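Local coordinates for phosphotriesterase family protein (Listeria monocytogenes serotype 4b str. H7858, PDB 3PNZ), which probably hydrolyses phosphorylated sugar lactones as a zinc-dependent lactonase of the amidohydrolase fold, at residues A[22-27]-A[65-70]; A[74-79]-A[146-151]; A[160-165]-A[191-196]; A[169-174]-A[198-203]; A[267-272]-A[315-320]. All coordinates share one frame; numbering follows the deposited sequence.

Contact 1 of 5, residues A[22-27]-A[65-70]; sequences HEHIVC and DATAVD. With ZN (zinc ion), chain I.
The imidazoles of His22 and His24 converge on one zinc ion, each through NE2 at 2.1 Å, and the chain at 65-70 packs behind them as a second shell. His22 has CG anti to the backbone N (chi1 -177°), which lays one face of its ring over the methyl of Ala66: CB stands 3.5 Å from the ring centroid, a CH-pi contact. Its ND1 is held by His185, so the ring is fixed at both nitrogens. The His24 ring is met at its edge instead. Its ND1 donates almost in the ring plane to Thr67 OG1 at 3.0 Å, and this fixes the ring's rotation. That hydroxyl donates in turn to the syn lone pair of Asp65 OD1 at 2.6 Å; OD1 also accepts Thr67 N at 2.9 Å, closing an Asx turn. The His24-Thr67-Asp65 relay probably makes the imidazole a better zinc ligand. A water hydrogen-bonds to Ile25 N, Asp65 OD2 and Thr67 OG1. Backbone pairing is short: Ala66 N donates to Glu23 O at 2.8 Å, nearly along the C=O axis, beside the parallel bridge of Glu23 with Asp65. This is the HxH metal motif at the end of the first barrel strand, 19-23, next to strand 62-65; helix 75-85 packs on Ile25 and Asp65, and strand 88-92 continues the sheet beyond.

Contact 2 of 5, residues A[74-79]-A[146-151]; sequences RVLDVA and TPYKAG
In the TIM-barrel fold of the phosphotriesterase family, this contact lies in the outer layer, where the first turn of helix 75-85 meets the loop that leads into strand 150-152. No hydrogen bond crosses between 74-79 and 146-151; the join is apolar and centres on the ring of Tyr148. Tyr148 has CG anti to its carbonyl carbon (chi1 -53°), which carries the ring alongside the helix. Three helix residues meet different parts of it. Val75, with CG1 anti to the backbone N, places that methyl 4.0 Å from Tyr148 CB, at the root of the side chain. Leu76 reaches across at about a right angle, and its CD2 sits in the ring plane at the edge, 3.7 Å from Tyr148 CE2. The same methyl touches Thr146 CG2 at 3.8 Å, so Leu76 fills the angle between the threonine and the tyrosine.

The loop is shaped by Thr146. Its OG1, in the crowded position between the backbone N and the carbonyl carbon (chi1 78°), accepts Tyr148 N at 3.2 Å, forming an ST turn that bends the chain round Pro147. The hydroxyl also hydrogen-bonds to Leu143 O, while Val75 CG1 packs against it. Tyr8 meets the Tyr148 ring edge-to-face, adding an aromatic neighbour from the N-terminal hairpin. One helix turn after Val75, the methyl of Ala79 lies over one ring face in a CH-pi contact: CB is 3.6 Å from the centroid of Tyr148, only 12° off the ring normal.

Contact 3 of 5, residues A[160-165]-A[191-196]; sequences NMITPL and GTMALE
The two segments approach most closely at Asn160 and Thr192, whose CA atoms are 5.6 Å apart, and both run on into helices, with Thr163 and Met193 at the N-cap positions. Asn160 and Met193 both have positive phi, a left-handed backbone conformation. The polar link is at the start of the contact. Thr192 holds OG1 between its backbone N and carbonyl carbon (chi1 67°), where it accepts Asn160 N at 3.0 Å in a nearly straight bond, 170° at the hydrogen. The same hydroxyl hydrogen-bonds to Glu189 O. The Asn160 side chain crosses that of Thr192 at about a right angle, and OD1 rests 3.4 Å from Thr192 CB.

Met193 has the largest share of the contact. Bent at chi2 and chi3, its chain curls along the backbone of 160-162 rather than extending from it. CG lies 3.6 Å from Met161 N, SD lies 3.5 Å from Asn160 C, and CE ends 3.8 Å from Ile162 CG1. The isoleucine runs past the methionine in the opposite direction, and its CD1 continues to Glu196 CB at 3.6 Å, in the first turn of helix 194-203. Thr157 touches both Ile162 and Met193. These are the loops that precede two neighbouring outer helices of the TIM barrel. The chemistry is that of a surface contact: one nearly straight hydrogen bond joins the loops, while a bent thioether chain packs along a peptide backbone, and the Glu196 contact is made through its aliphatic CB.

Contact 4 of 5, residues A[169-174]-A[198-203]; sequences TIRAVA and IEILKQ
The guanidinium of Arg171 carries the methyl CG2 of Ile200 over the centre of one face, 3.9 Å above the plane, and meets Gln203 at its edge. NH1 and NH2 approach end-on and both donate to the single oxygen OE1 of Gln203, NH2 at 2.8 Å and NH1 at 3.1 Å; the NH2 bond is the straighter. Guanidinium and amide planes differ by only 14°, and OE1 lies in the guanidinium plane while accepting both bonds in its own carbonyl plane. Extended from CG to NE, the arginine chain reaches from helix 164-180 to helix 194-203, and its charge is also paired with Glu167 and Glu204. Beside these polar groups the packing is aliphatic. Ile170 CG2 meets Ile200 CG2 at 3.6 Å, the two side chains crossing at about a right angle, and Leu201 CD2 fits beside it, 3.9 Å from Ile170 CG2 and 4.1 Å from Ala174 CB. Helices 164-180 and 194-203 are successive outer helices of the TIM barrel. Their segments cross at -47° with axes 9.8 Å apart; helix 128-140 flanks the first at Ala172, and strand 211-213 lies under the second at Leu201.

Contact 5 of 5, residues A[267-272]-A[315-320]; sequences ILVSGD and KKFFVD. With ZN (zinc ion), chain I.
Aromatic packing carries most of this buried contact, with two neighbouring phenylalanines of helix 310-325 set against strand 267-269. Phe317 and Ile267 lie side by side, pointing the same way. The isoleucine's CG2 sits over one face of the ring toward its rim, 3.9 Å from the centroid in a CH-pi contact, while CB approaches Phe317 CE1 at 3.6 Å. Val269, two residues on and facing the same helix, divides its methyls between the two rings: CG2 lies 3.9 Å from Phe317 CB, and CG1 touches the tip of the next ring, 3.6 Å from Phe318 CZ. This split follows from chi1 of 177°, which puts CG1 anti to the backbone N and CG2 anti to the carbonyl carbon. Phe299 meets the Phe317 ring, and Phe18 stacks on that of Phe318.

The strand is the last of the TIM barrel, and the helix segment crosses it at -75°, with axes 6.8 Å apart. A wider pi-type turn at 316-320 makes Lys315 O accept from both Val319 N and Asp320 N.

Polar contact across the segments passes through water: one molecule accepts Val269 N at 3.0 Å and lies 2.7 Å from Phe317 O. Ile267 O is hydrogen-bonded to Asn321.

Metal binding begins where the strand ends. Ser270 and Gly271 are both hydrogen-bonded to Glu23, and Asp272, with CG anti to the backbone N, directs OD1 to the zinc ion at 2.5 Å, completing with His22, His24 and carboxylated Lys154 the protein ligands of this metal.

How the contacts relate
Contacts 1 and 5 are buried and share a zinc ion: the histidines of 22-27 and Asp272 bind it from the ends of the first and last barrel strands, and Glu23 is hydrogen-bonded to Ser270 and Gly271 between them. Their chemistry differs, with a polar relay in contact 1 and aromatic packing round strand 267-269 in contact 5. Contact 2 touches contact 1 where Val26 and Asp65 pack on the start of helix 75-85, but is only partly buried and purely apolar across its segments. Contacts 3 and 4 use the same two helices, 164-180 and 194-203; Ile162 joins them by packing on Ile170 and Ile200. Contact 3 lies at the surface, whereas contact 4 has a buried aliphatic centre with an arginine-glutamine hydrogen bond at its side.

Contact 1 of 5, residues A[22-27]-A[65-70]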
# COMPACT_ATOMS: atom_id res chain seq x y z
N HIS A 22 -1.84 1.80 -3.81
CA HIS A 22 -1.71 2.06 -2.38
C HIS A 22 -2.77 3.05 -1.92
O HIS A 22 -2.64 4.26 -2.13
CB HIS A 22 -0.32 2.62 -2.03
CG HIS A 22 -0.11 2.85 -0.56
ND1 HIS A 22 0.83 2.15 0.17
CD2 HIS A 22 -0.72 3.67 0.32
CE1 HIS A 22 0.79 2.55 1.43
NE2 HIS A 22 -0.14 3.47 1.54
N GLU A 23 -3.84 2.54 -1.30
CA GLU A 23 -4.91 3.40 -0.82
C GLU A 23 -5.40 3.00 0.56
O GLU A 23 -4.99 1.97 1.10
CB GLU A 23 -6.10 3.39 -1.79
CG GLU A 23 -5.78 3.84 -3.21
CD GLU A 23 -5.41 5.32 -3.29
OE1 GLU A 23 -5.77 6.08 -2.35
OE2 GLU A 23 -4.79 5.72 -4.29
N HIS A 24 -6.27 3.83 1.12
CA HIS A 24 -7.04 3.47 2.32
C HIS A 24 -8.50 3.77 2.03
O HIS A 24 -8.80 4.68 1.27
CB HIS A 24 -6.55 4.23 3.54
CG HIS A 24 -5.10 4.00 3.82
ND1 HIS A 24 -4.65 2.92 4.54
CD2 HIS A 24 -3.99 4.65 3.39
CE1 HIS A 24 -3.33 2.93 4.59
NE2 HIS A 24 -2.91 3.98 3.89
N ILE A 25 -9.41 2.98 2.60
CA ILE A 25 -10.81 3.07 2.22
C ILE A 25 -11.72 3.31 3.42
O ILE A 25 -12.44 4.31 3.48
CB ILE A 25 -11.26 1.80 1.46
CG1 ILE A 25 -10.35 1.56 0.26
CG2 ILE A 25 -12.71 1.95 1.00
CD1 ILE A 25 -10.57 0.21 -0.42
N VAL A 26 -11.68 2.39 4.37
CA VAL A 26 -12.37 2.58 5.64
C VAL A 26 -11.42 2.16 6.75
O VAL A 26 -11.01 1.00 6.82
CB VAL A 26 -13.66 1.73 5.74
CG1 VAL A 26 -14.41 2.03 7.04
CG2 VAL A 26 -14.56 1.98 4.54
N CYS A 27 -11.07 3.10 7.62
CA CYS A 27 -10.11 2.79 8.67
C CYS A 27 -10.20 3.78 9.82
O CYS A 27 -10.48 4.96 9.61
CB CYS A 27 -8.68 2.73 8.12
SG CYS A 27 -8.19 4.19 7.18
N ASP A 65 -5.60 -1.95 -0.94
CA ASP A 65 -5.88 -1.30 0.33
C ASP A 65 -4.75 -1.60 1.30
O ASP A 65 -4.60 -2.73 1.75
CB ASP A 65 -7.20 -1.83 0.89
CG ASP A 65 -7.59 -1.19 2.20
OD1 ASP A 65 -6.72 -0.57 2.87
OD2 ASP A 65 -8.77 -1.30 2.58
N ALA A 66 -3.95 -0.59 1.61
CA ALA A 66 -2.73 -0.80 2.36
C ALA A 66 -2.92 -0.73 3.88
O ALA A 66 -1.95 -0.72 4.63
CB ALA A 66 -1.66 0.21 1.91
N THR A 67 -4.17 -0.73 4.32
CA THR A 67 -4.48 -0.63 5.75
C THR A 67 -4.01 -1.89 6.48
O THR A 67 -4.51 -2.99 6.22
CB THR A 67 -5.99 -0.43 5.99
OG1 THR A 67 -6.47 0.66 5.18
CG2 THR A 67 -6.27 -0.16 7.46
N ALA A 68 -3.07 -1.71 7.40
CA ALA A 68 -2.48 -2.81 8.16
C ALA A 68 -3.10 -2.92 9.55
O ALA A 68 -3.96 -2.11 9.90
CB ALA A 68 -0.96 -2.63 8.26
N VAL A 69 -2.65 -3.88 10.35
CA VAL A 69 -3.34 -4.19 11.61
C VAL A 69 -3.28 -3.05 12.63
O VAL A 69 -4.19 -2.89 13.45
CB VAL A 69 -2.82 -5.50 12.25
CG1 VAL A 69 -1.45 -5.29 12.90
CG2 VAL A 69 -3.82 -6.02 13.28
N ASP A 70 -2.21 -2.25 12.55
CA ASP A 70 -2.03 -1.11 13.45
C ASP A 70 -2.77 0.15 12.99
O ASP A 70 -2.70 1.20 13.64
CB ASP A 70 -0.53 -0.83 13.65
CG ASP A 70 0.25 -0.74 12.33
OD1 ASP A 70 -0.33 -1.03 11.26
OD2 ASP A 70 1.44 -0.38 12.37
ZN ZN I . -0.92 4.35 3.31
O HOH W 1 -9.22 0.69 4.36

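Contact 2 of 5, residues A[74-79]-A[146-151]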
# COMPACT_ATOMS: atom_id res chain seq x y z
N ARG A 74 -11.31 -1.80 9.02
CA ARG A 74 -12.74 -2.09 9.02
C ARG A 74 -13.01 -3.03 7.84
O ARG A 74 -13.64 -2.65 6.84
CB ARG A 74 -13.54 -0.79 8.89
CG ARG A 74 -13.44 0.11 10.12
CD ARG A 74 -13.89 -0.65 11.36
NE ARG A 74 -14.00 0.17 12.56
CZ ARG A 74 -13.03 0.35 13.46
NH1 ARG A 74 -11.84 -0.22 13.30
NH2 ARG A 74 -13.26 1.11 14.52
N VAL A 75 -12.51 -4.25 7.95
CA VAL A 75 -12.50 -5.20 6.83
C VAL A 75 -13.90 -5.51 6.30
O VAL A 75 -14.11 -5.59 5.09
CB VAL A 75 -11.78 -6.50 7.20
CG1 VAL A 75 -11.82 -7.49 6.04
CG2 VAL A 75 -10.34 -6.20 7.61
N LEU A 76 -14.87 -5.68 7.20
CA LEU A 76 -16.22 -5.99 6.75
C LEU A 76 -16.83 -4.86 5.93
O LEU A 76 -17.55 -5.10 4.97
CB LEU A 76 -17.13 -6.37 7.93
CG LEU A 76 -16.72 -7.64 8.68
CD1 LEU A 76 -17.61 -7.87 9.89
CD2 LEU A 76 -16.74 -8.84 7.74
N ASP A 77 -16.52 -3.61 6.30
CA ASP A 77 -17.03 -2.46 5.55
C ASP A 77 -16.39 -2.40 4.17
O ASP A 77 -17.06 -2.12 3.18
CB ASP A 77 -16.75 -1.15 6.31
CG ASP A 77 -17.60 -1.00 7.57
OD1 ASP A 77 -18.83 -1.15 7.48
OD2 ASP A 77 -17.03 -0.72 8.64
N VAL A 78 -15.09 -2.64 4.11
CA VAL A 78 -14.39 -2.64 2.83
C VAL A 78 -14.90 -3.77 1.93
O VAL A 78 -15.10 -3.57 0.73
CB VAL A 78 -12.86 -2.72 3.03
CG1 VAL A 78 -12.15 -2.85 1.69
CG2 VAL A 78 -12.37 -1.48 3.78
N ALA A 79 -15.12 -4.94 2.50
CA ALA A 79 -15.68 -6.06 1.75
C ALA A 79 -17.05 -5.70 1.19
O ALA A 79 -17.36 -6.00 0.04
CB ALA A 79 -15.75 -7.32 2.62
N THR A 146 -12.30 -12.45 9.95
CA THR A 146 -13.21 -12.50 8.81
C THR A 146 -12.69 -13.50 7.79
O THR A 146 -11.55 -13.96 7.89
CB THR A 146 -13.33 -11.12 8.12
OG1 THR A 146 -12.17 -10.90 7.30
CG2 THR A 146 -13.46 -9.99 9.16
N PRO A 147 -13.51 -13.84 6.78
CA PRO A 147 -13.07 -14.75 5.73
C PRO A 147 -12.35 -14.04 4.59
O PRO A 147 -12.04 -14.68 3.58
CB PRO A 147 -14.38 -15.34 5.18
CG PRO A 147 -15.49 -14.72 6.00
CD PRO A 147 -14.94 -13.50 6.64
N TYR A 148 -12.09 -12.74 4.72
CA TYR A 148 -11.47 -12.00 3.64
C TYR A 148 -9.95 -11.97 3.81
O TYR A 148 -9.44 -11.35 4.74
CB TYR A 148 -12.06 -10.58 3.56
CG TYR A 148 -13.57 -10.64 3.48
CD1 TYR A 148 -14.21 -11.04 2.31
CD2 TYR A 148 -14.36 -10.32 4.58
CE1 TYR A 148 -15.59 -11.12 2.23
CE2 TYR A 148 -15.75 -10.39 4.51
CZ TYR A 148 -16.36 -10.79 3.33
OH TYR A 148 -17.73 -10.86 3.26
N LYS A 149 -9.25 -12.67 2.92
CA LYS A 149 -7.81 -12.85 3.05
C LYS A 149 -7.04 -11.68 2.45
O LYS A 149 -7.47 -11.08 1.48
CB LYS A 149 -7.37 -14.13 2.36
CG LYS A 149 -8.18 -15.37 2.75
CD LYS A 149 -7.78 -16.55 1.89
CE LYS A 149 -8.82 -17.66 1.97
NZ LYS A 149 -8.57 -18.66 0.90
N ALA A 150 -5.87 -11.40 3.02
CA ALA A 150 -4.97 -10.40 2.47
C ALA A 150 -4.21 -10.95 1.26
O ALA A 150 -3.96 -12.16 1.16
CB ALA A 150 -3.99 -9.96 3.53
N GLY A 151 -3.83 -10.05 0.36
CA GLY A 151 -3.11 -10.42 -0.85
C GLY A 151 -1.70 -9.84 -0.91
O GLY A 151 -1.01 -9.99 -1.90

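Contact 3 of 5, residues A[160-165]-A[191-196]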
# COMPACT_ATOMS: atom_id res chain seq x y z
N ASN A 160 14.41 8.04 8.79
CA ASN A 160 15.86 7.85 8.86
C ASN A 160 16.28 6.86 9.95
O ASN A 160 17.37 6.97 10.51
CB ASN A 160 16.59 9.19 9.01
CG ASN A 160 16.98 9.78 7.67
OD1 ASN A 160 16.89 9.13 6.63
ND2 ASN A 160 17.45 11.03 7.69
N MET A 161 15.39 5.91 10.25
CA MET A 161 15.61 4.93 11.32
C MET A 161 15.04 3.56 10.95
O MET A 161 13.98 3.48 10.33
CB MET A 161 14.92 5.41 12.61
CG MET A 161 15.48 6.68 13.26
SD MET A 161 14.51 7.27 14.67
CE MET A 161 13.10 8.02 13.85
N ILE A 162 15.73 2.49 11.33
CA ILE A 162 15.10 1.17 11.42
C ILE A 162 15.39 0.73 12.84
O ILE A 162 16.53 0.40 13.18
CB ILE A 162 15.64 0.16 10.40
CG1 ILE A 162 15.37 0.65 8.98
CG2 ILE A 162 14.97 -1.21 10.62
CD1 ILE A 162 15.73 -0.38 7.91
N THR A 163 14.38 0.78 13.70
CA THR A 163 14.56 0.40 15.09
C THR A 163 14.64 -1.12 15.22
O THR A 163 14.26 -1.85 14.29
CB THR A 163 13.40 0.89 15.96
OG1 THR A 163 12.19 0.20 15.59
CG2 THR A 163 13.20 2.40 15.78
N PRO A 164 15.15 -1.61 16.36
CA PRO A 164 15.15 -3.06 16.60
C PRO A 164 13.78 -3.70 16.42
O PRO A 164 13.70 -4.76 15.79
CB PRO A 164 15.64 -3.17 18.04
CG PRO A 164 16.58 -1.99 18.19
CD PRO A 164 15.92 -0.88 17.39
N LEU A 165 12.72 -3.09 16.94
CA LEU A 165 11.39 -3.70 16.82
C LEU A 165 10.91 -3.66 15.37
O LEU A 165 10.27 -4.60 14.90
CB LEU A 165 10.37 -3.03 17.73
CG LEU A 165 10.36 -3.46 19.19
CD1 LEU A 165 9.26 -2.73 19.95
CD2 LEU A 165 10.16 -4.97 19.30
N GLY A 191 10.06 8.56 2.52
CA GLY A 191 10.89 7.97 1.48
C GLY A 191 12.30 7.59 1.90
O GLY A 191 13.17 7.41 1.05
N THR A 192 12.53 7.47 3.20
CA THR A 192 13.85 7.09 3.70
C THR A 192 13.99 5.60 4.01
O THR A 192 13.01 4.88 4.21
CB THR A 192 14.21 7.88 4.98
OG1 THR A 192 13.34 7.48 6.05
CG2 THR A 192 14.06 9.38 4.75
N MET A 193 15.24 5.15 4.02
CA MET A 193 15.65 3.83 4.51
C MET A 193 15.40 2.68 3.54
O MET A 193 15.52 1.52 3.91
CB MET A 193 15.01 3.52 5.87
CG MET A 193 15.31 4.58 6.94
SD MET A 193 17.08 4.99 7.11
CE MET A 193 17.68 3.53 7.95
N ALA A 194 15.08 2.99 2.28
CA ALA A 194 14.84 1.91 1.32
C ALA A 194 16.03 0.96 1.19
O ALA A 194 15.85 -0.26 1.16
CB ALA A 194 14.44 2.46 -0.04
N LEU A 195 17.24 1.51 1.11
CA LEU A 195 18.40 0.66 0.92
C LEU A 195 18.68 -0.22 2.14
O LEU A 195 19.15 -1.35 2.00
CB LEU A 195 19.63 1.49 0.57
CG LEU A 195 19.49 2.29 -0.73
CD1 LEU A 195 20.72 3.19 -0.91
CD2 LEU A 195 19.31 1.36 -1.93
N GLU A 196 18.38 0.30 3.33
CA GLU A 196 18.54 -0.48 4.55
C GLU A 196 17.46 -1.56 4.68
O GLU A 196 17.75 -2.66 5.16
CB GLU A 196 18.58 0.42 5.78
CG GLU A 196 19.84 1.29 5.85
CD GLU A 196 19.79 2.50 4.93
OE1 GLU A 196 18.72 2.79 4.35
OE2 GLU A 196 20.83 3.17 4.78

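Contact 4 of 5, residues A[169-174]-A[198-203]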
# COMPACT_ATOMS: atom_id res chain seq x y z
N THR A 169 9.87 -6.87 12.85
CA THR A 169 8.71 -7.03 11.97
C THR A 169 9.10 -7.26 10.51
O THR A 169 8.41 -7.98 9.79
CB THR A 169 7.68 -5.87 12.08
OG1 THR A 169 8.26 -4.65 11.61
CG2 THR A 169 7.20 -5.70 13.52
N ILE A 170 10.20 -6.66 10.06
CA ILE A 170 10.64 -6.91 8.69
C ILE A 170 10.96 -8.39 8.52
O ILE A 170 10.55 -9.01 7.54
CB ILE A 170 11.90 -6.10 8.30
CG1 ILE A 170 11.64 -4.59 8.45
CG2 ILE A 170 12.33 -6.45 6.87
CD1 ILE A 170 12.84 -3.73 8.05
N ARG A 171 11.69 -8.96 9.48
CA ARG A 171 12.06 -10.37 9.40
C ARG A 171 10.82 -11.27 9.50
O ARG A 171 10.72 -12.26 8.78
CB ARG A 171 13.12 -10.73 10.45
CG ARG A 171 14.40 -9.94 10.29
CD ARG A 171 15.54 -10.45 11.18
NE ARG A 171 16.65 -9.50 11.21
CZ ARG A 171 17.61 -9.44 10.29
NH1 ARG A 171 17.61 -10.29 9.27
NH2 ARG A 171 18.58 -8.54 10.40
N ALA A 172 9.86 -10.90 10.35
CA ALA A 172 8.62 -11.67 10.49
C ALA A 172 7.86 -11.69 9.16
O ALA A 172 7.34 -12.73 8.74
CB ALA A 172 7.75 -11.08 11.59
N VAL A 173 7.80 -10.54 8.51
CA VAL A 173 7.10 -10.42 7.23
C VAL A 173 7.82 -11.14 6.10
O VAL A 173 7.19 -11.80 5.27
CB VAL A 173 6.86 -8.94 6.88
CG1 VAL A 173 6.40 -8.79 5.45
CG2 VAL A 173 5.85 -8.35 7.85
N ALA A 174 9.15 -11.04 6.07
CA ALA A 174 9.95 -11.77 5.09
C ALA A 174 9.66 -13.27 5.21
O ALA A 174 9.45 -13.97 4.22
CB ALA A 174 11.43 -11.49 5.27
N ILE A 198 16.19 -3.01 2.15
CA ILE A 198 16.66 -3.98 1.17
C ILE A 198 17.75 -4.89 1.73
O ILE A 198 17.76 -6.09 1.48
CB ILE A 198 17.09 -3.29 -0.14
CG1 ILE A 198 15.84 -2.85 -0.92
CG2 ILE A 198 18.00 -4.17 -0.98
CD1 ILE A 198 16.09 -1.74 -1.91
N GLU A 199 18.67 -4.33 2.53
CA GLU A 199 19.72 -5.15 3.11
C GLU A 199 19.16 -6.22 4.04
O GLU A 199 19.62 -7.36 4.05
CB GLU A 199 20.76 -4.30 3.84
CG GLU A 199 21.74 -3.62 2.91
CD GLU A 199 22.41 -4.61 1.95
OE1 GLU A 199 22.85 -5.68 2.42
OE2 GLU A 199 22.48 -4.31 0.74
N ILE A 200 18.16 -5.85 4.83
CA ILE A 200 17.54 -6.82 5.73
C ILE A 200 16.83 -7.91 4.94
O ILE A 200 16.93 -9.10 5.27
CB ILE A 200 16.59 -6.15 6.73
CG1 ILE A 200 17.39 -5.26 7.69
CG2 ILE A 200 15.79 -7.21 7.51
CD1 ILE A 200 16.55 -4.35 8.54
N LEU A 201 16.14 -7.51 3.88
CA LEU A 201 15.45 -8.48 3.03
C LEU A 201 16.45 -9.41 2.36
O LEU A 201 16.17 -10.60 2.19
CB LEU A 201 14.59 -7.77 2.00
CG LEU A 201 13.40 -7.02 2.61
CD1 LEU A 201 12.67 -6.22 1.55
CD2 LEU A 201 12.46 -7.99 3.32
N LYS A 202 17.61 -8.89 1.98
CA LYS A 202 18.64 -9.74 1.38
C LYS A 202 19.15 -10.77 2.38
O LYS A 202 19.40 -11.92 2.01
CB LYS A 202 19.79 -8.90 0.81
CG LYS A 202 19.43 -8.24 -0.50
CD LYS A 202 20.39 -7.13 -0.88
CE LYS A 202 21.82 -7.61 -0.96
NZ LYS A 202 22.72 -6.45 -1.21
N GLN A 203 19.31 -10.37 3.64
CA GLN A 203 19.69 -11.32 4.68
C GLN A 203 18.64 -12.41 4.83
O GLN A 203 18.97 -13.55 5.19
CB GLN A 203 19.87 -10.61 6.02
CG GLN A 203 21.00 -9.59 6.05
CD GLN A 203 20.96 -8.74 7.30
OE1 GLN A 203 20.21 -9.04 8.23
NE2 GLN A 203 21.74 -7.67 7.32

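Contact 5 of 5, residues A[267-272]-A[315-320]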
# COMPACT_ATOMS: atom_id res chain seq x y z
N ILE A 267 7.45 1.05 -12.01
CA ILE A 267 6.72 2.19 -11.44
C ILE A 267 5.25 1.88 -11.12
O ILE A 267 4.51 1.36 -11.97
CB ILE A 267 6.84 3.42 -12.35
CG1 ILE A 267 8.32 3.83 -12.44
CG2 ILE A 267 5.96 4.57 -11.82
CD1 ILE A 267 8.61 4.80 -13.54
N LEU A 268 4.84 2.18 -9.89
CA LEU A 268 3.44 2.07 -9.49
C LEU A 268 2.97 3.44 -9.05
O LEU A 268 3.78 4.27 -8.63
CB LEU A 268 3.29 1.10 -8.32
CG LEU A 268 3.77 -0.34 -8.53
CD1 LEU A 268 3.70 -1.11 -7.22
CD2 LEU A 268 2.93 -1.00 -9.62
N VAL A 269 1.66 3.68 -9.14
CA VAL A 269 1.10 5.01 -8.86
C VAL A 269 -0.18 4.90 -8.03
O VAL A 269 -1.02 4.02 -8.25
CB VAL A 269 0.79 5.79 -10.16
CG1 VAL A 269 0.14 7.14 -9.85
CG2 VAL A 269 2.07 5.99 -10.99
N SER A 270 -0.32 5.79 -7.05
CA SER A 270 -1.54 5.85 -6.26
C SER A 270 -1.60 7.19 -5.52
O SER A 270 -0.74 8.05 -5.72
CB SER A 270 -1.59 4.68 -5.27
OG SER A 270 -2.90 4.12 -5.23
N GLY A 271 -2.62 7.36 -4.68
CA GLY A 271 -2.84 8.63 -4.00
C GLY A 271 -2.75 8.55 -2.49
O GLY A 271 -2.82 9.58 -1.80
N ASP A 272 -2.62 7.34 -1.96
CA ASP A 272 -2.53 7.14 -0.52
C ASP A 272 -3.55 8.02 0.19
O ASP A 272 -3.21 8.84 1.05
CB ASP A 272 -1.12 7.44 -0.02
CG ASP A 272 -0.92 7.03 1.42
OD1 ASP A 272 -1.74 6.23 1.93
OD2 ASP A 272 0.05 7.50 2.05
N LYS A 315 -0.49 2.77 -19.26
CA LYS A 315 -0.88 1.37 -19.26
C LYS A 315 0.05 0.54 -18.36
O LYS A 315 -0.42 -0.34 -17.64
CB LYS A 315 -0.90 0.81 -20.68
CG LYS A 315 -1.47 -0.60 -20.76
CD LYS A 315 -1.17 -1.24 -22.10
CE LYS A 315 -1.32 -2.75 -22.03
NZ LYS A 315 -2.65 -3.13 -21.46
N LYS A 316 1.35 0.82 -18.40
CA LYS A 316 2.28 0.14 -17.51
C LYS A 316 2.03 0.48 -16.05
O LYS A 316 1.92 -0.43 -15.22
CB LYS A 316 3.73 0.41 -17.91
CG LYS A 316 4.07 -0.19 -19.27
CD LYS A 316 5.54 -0.19 -19.56
CE LYS A 316 5.84 -1.19 -20.69
NZ LYS A 316 7.30 -1.29 -20.91
N PHE A 317 1.93 1.77 -15.71
CA PHE A 317 1.83 2.15 -14.31
C PHE A 317 0.57 1.59 -13.63
O PHE A 317 0.61 1.22 -12.45
CB PHE A 317 1.86 3.68 -14.11
CG PHE A 317 3.08 4.34 -14.69
CD1 PHE A 317 4.21 3.61 -15.03
CD2 PHE A 317 3.09 5.71 -14.89
CE1 PHE A 317 5.32 4.22 -15.57
CE2 PHE A 317 4.21 6.34 -15.42
CZ PHE A 317 5.32 5.60 -15.77
N PHE A 318 -0.54 1.55 -14.36
CA PHE A 318 -1.82 1.18 -13.74
C PHE A 318 -2.34 -0.20 -14.12
O PHE A 318 -3.28 -0.68 -13.50
CB PHE A 318 -2.90 2.22 -14.05
CG PHE A 318 -2.58 3.60 -13.53
CD1 PHE A 318 -2.84 3.92 -12.20
CD2 PHE A 318 -2.02 4.55 -14.35
CE1 PHE A 318 -2.55 5.18 -11.70
CE2 PHE A 318 -1.72 5.81 -13.86
CZ PHE A 318 -1.98 6.12 -12.53
N VAL A 319 -1.75 -0.81 -15.14
CA VAL A 319 -2.20 -2.15 -15.54
C VAL A 319 -1.08 -3.18 -15.53
O VAL A 319 -1.11 -4.10 -14.72
CB VAL A 319 -2.87 -2.14 -16.94
CG1 VAL A 319 -3.35 -3.56 -17.28
CG2 VAL A 319 -4.03 -1.16 -16.98
N ASP A 320 -0.10 -3.04 -16.41
CA ASP A 320 0.93 -4.07 -16.55
C ASP A 320 1.77 -4.25 -15.28
O ASP A 320 1.98 -5.37 -14.83
CB ASP A 320 1.86 -3.77 -17.73
CG ASP A 320 1.12 -3.73 -19.06
OD1 ASP A 320 -0.01 -4.26 -19.13
OD2 ASP A 320 1.66 -3.16 -20.02
ZN ZN I . -0.92 4.35 3.31
O HOH W 2 -0.33 1.62 -9.93